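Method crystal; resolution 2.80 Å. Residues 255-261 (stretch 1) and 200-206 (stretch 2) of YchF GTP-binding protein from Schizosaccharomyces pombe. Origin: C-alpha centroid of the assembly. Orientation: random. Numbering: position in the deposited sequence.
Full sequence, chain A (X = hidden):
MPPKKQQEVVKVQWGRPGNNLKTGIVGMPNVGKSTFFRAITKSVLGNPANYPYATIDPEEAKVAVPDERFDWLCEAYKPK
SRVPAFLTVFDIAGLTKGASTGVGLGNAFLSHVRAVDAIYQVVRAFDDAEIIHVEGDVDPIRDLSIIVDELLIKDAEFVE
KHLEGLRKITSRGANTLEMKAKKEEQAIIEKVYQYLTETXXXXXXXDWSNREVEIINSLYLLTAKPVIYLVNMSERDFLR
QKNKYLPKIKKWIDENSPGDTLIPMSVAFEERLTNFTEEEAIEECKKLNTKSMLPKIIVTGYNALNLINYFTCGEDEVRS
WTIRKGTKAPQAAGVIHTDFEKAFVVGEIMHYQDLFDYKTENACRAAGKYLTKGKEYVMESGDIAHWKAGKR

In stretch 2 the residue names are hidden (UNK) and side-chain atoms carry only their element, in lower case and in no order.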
# COMPACT_ATOMS: atom_id res chain seq x y z
N GLU A 255 -7.73 1.49 20.01
CA GLU A 255 -7.71 2.66 20.87
C GLU A 255 -6.54 3.59 20.58
O GLU A 255 -6.11 4.33 21.46
CB GLU A 255 -7.65 2.21 22.34
CG GLU A 255 -8.89 1.45 22.82
CD GLU A 255 -8.64 0.70 24.12
OE1 GLU A 255 -8.08 1.30 25.06
OE2 GLU A 255 -9.03 -0.49 24.21
N ASN A 256 -6.03 3.57 19.35
CA ASN A 256 -4.90 4.43 19.03
C ASN A 256 -4.76 4.66 17.54
O ASN A 256 -4.27 5.71 17.09
CB ASN A 256 -3.61 3.80 19.55
CG ASN A 256 -3.53 3.81 21.06
OD1 ASN A 256 -3.34 4.86 21.67
ND2 ASN A 256 -3.70 2.65 21.68
N SER A 257 -5.17 3.67 16.78
CA SER A 257 -5.11 3.74 15.34
C SER A 257 -6.21 2.83 14.87
O SER A 257 -5.96 1.74 14.36
CB SER A 257 -3.76 3.26 14.84
OG SER A 257 -3.36 4.03 13.71
N PRO A 258 -7.47 3.26 15.05
CA PRO A 258 -8.64 2.48 14.65
C PRO A 258 -8.80 2.38 13.14
O PRO A 258 -8.39 3.27 12.40
CB PRO A 258 -9.78 3.23 15.31
CG PRO A 258 -9.31 4.65 15.23
CD PRO A 258 -7.87 4.54 15.65
N GLY A 259 -9.38 1.26 12.71
CA GLY A 259 -9.62 1.05 11.30
C GLY A 259 -8.52 0.32 10.58
O GLY A 259 -8.76 -0.49 9.69
N ASP A 260 -7.28 0.60 10.97
CA ASP A 260 -6.12 -0.01 10.34
C ASP A 260 -6.16 -1.54 10.38
O ASP A 260 -6.47 -2.16 11.40
CB ASP A 260 -4.86 0.51 11.00
CG ASP A 260 -4.75 2.01 10.88
OD1 ASP A 260 -4.67 2.51 9.73
OD2 ASP A 260 -4.78 2.70 11.92
N THR A 261 -5.84 -2.14 9.24
CA THR A 261 -5.85 -3.58 9.11
C THR A 261 -4.81 -4.25 9.97
O THR A 261 -3.68 -3.78 10.09
CB THR A 261 -5.55 -4.00 7.68
OG1 THR A 261 -6.41 -3.28 6.79
CG2 THR A 261 -5.77 -5.50 7.52
N UNK A 200 -3.79 14.26 19.43
CA UNK A 200 -2.72 13.27 19.50
C UNK A 200 -2.96 12.00 18.69
O UNK A 200 -2.65 10.89 19.15
n UNK A 200 0.95 14.64 22.56
c UNK A 200 -0.08 14.35 23.60
c UNK A 200 -1.13 13.41 23.03
c UNK A 200 -1.71 13.97 21.74
c UNK A 200 -2.44 12.90 20.96
N UNK A 201 -3.50 12.16 17.49
CA UNK A 201 -3.78 11.04 16.58
C UNK A 201 -3.29 11.30 15.15
O UNK A 201 -3.27 12.45 14.70
n UNK A 201 -8.11 9.27 17.98
c UNK A 201 -6.99 9.04 17.31
o UNK A 201 -6.90 8.18 16.42
c UNK A 201 -5.78 9.90 17.69
c UNK A 201 -5.28 10.73 16.53
N UNK A 202 -2.89 10.24 14.43
CA UNK A 202 -2.41 10.42 13.06
C UNK A 202 -3.40 11.19 12.20
O UNK A 202 -4.60 10.92 12.21
c UNK A 202 -2.83 8.83 14.82
c UNK A 202 -2.98 8.15 13.50
c UNK A 202 -2.16 8.99 12.58
N UNK A 203 -2.87 12.16 11.46
CA UNK A 203 -3.68 13.03 10.60
C UNK A 203 -4.63 12.27 9.67
O UNK A 203 -5.73 12.75 9.35
c UNK A 203 -3.61 16.15 10.80
c UNK A 203 -2.39 13.33 8.44
c UNK A 203 -3.46 15.31 9.53
c UNK A 203 -2.76 13.98 9.76
N UNK A 204 -4.23 11.08 9.23
CA UNK A 204 -5.06 10.31 8.33
C UNK A 204 -6.38 9.91 9.00
O UNK A 204 -7.29 9.42 8.34
c UNK A 204 -4.33 9.06 7.87
n UNK A 204 -2.29 4.47 10.77
c UNK A 204 -3.68 6.74 8.26
c UNK A 204 -2.38 5.48 9.92
n UNK A 204 -1.36 6.32 9.77
c UNK A 204 -4.12 8.02 8.93
n UNK A 204 -3.49 5.66 9.21
N UNK A 205 -6.47 10.14 10.31
CA UNK A 205 -7.67 9.78 11.05
C UNK A 205 -8.65 10.92 11.31
O UNK A 205 -9.77 10.69 11.76
c UNK A 205 -6.36 7.93 12.24
c UNK A 205 -7.06 6.78 11.52
n UNK A 205 -6.79 4.46 10.62
c UNK A 205 -6.16 5.55 11.43
c UNK A 205 -7.27 9.14 12.38
N UNK A 206 -8.22 12.14 11.04
CA UNK A 206 -9.09 13.27 11.27
C UNK A 206 -10.24 13.27 10.29
O UNK A 206 -10.27 12.48 9.35

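Position 200 carries four side-chain carbons in a row ending in a nitrogen, and none of them touches stretch 1. This is the unbranched chain of a lysine. Lys200 is the first residue after a helix to leave helical angles, with positive phi, and its side chain stays out of reach of stretch 1; an exposed amine is at ease in solvent.

Position 201 has three carbons, the third bearing one oxygen and one nitrogen. The oxygen lies 3.8 Å from CD of Pro258, a packing contact of an uncharged polar group against a proline ring. A chain of this length ending in an amide is glutamine. The CA-to-CB bond of Gln201 points sideways, but the end of the side chain comes nearer, bringing OE1 to the proline.

At position 202 three carbons close a ring onto the backbone nitrogen, and one ring carbon packs 4.1 Å from OG of Ser257. Only proline closes such a ring. The CA-to-CB bond of Pro202 points toward stretch 1, the packing atom is CG, and the ring restricts phi, which is -53° here.

Position 203 shows four carbons, forked at the first, with one arm two carbons long, and no contact with stretch 1: isoleucine. Buried and out of reach of stretch 1, Ile203 is a hydrocarbon side chain suited to an interior site.

Position 204 has three carbons, a nitrogen, then a carbon carrying two more nitrogens. The chain nitrogen lies 3.4 Å from OD1 of Asp260, and one terminal nitrogen lies 3.3 Å from the same OD1. This is the guanidinium of arginine. The long side chain of Arg204 starts sideways, yet its end reaches Asp260, whose OD1 lies at the guanidinium edge, near NE and NH2. These hydrogen bonds are weak, but they belong to a salt bridge.

Position 205 again has four carbons in a row and a terminal nitrogen, 2.7 Å from O of Pro258 and 3.0 Å from OD2 of Asp260. This is lysine: the CA-to-CB bond of Lys205 points toward stretch 1, and its extended outer chain carries NZ to both acceptors.

Position 206 has no side-chain atoms and is glycine. Gly206 touches nothing in stretch 1; its N bonds to O of Ile203, marking the turn.

The contact centres on Asp260, whose carboxylate meets two cations. Ser257 OG donates to Asp260 OD2 at 2.6 Å, helping to hold the acid in place. Lys205 adds a hydrogen bond to the Pro258 carbonyl, so one amine ties backbone and carboxylate together, while Gln201 and Pro202 pack alongside this polar cluster.

Stretch 2 (200-206) KQPIRKG
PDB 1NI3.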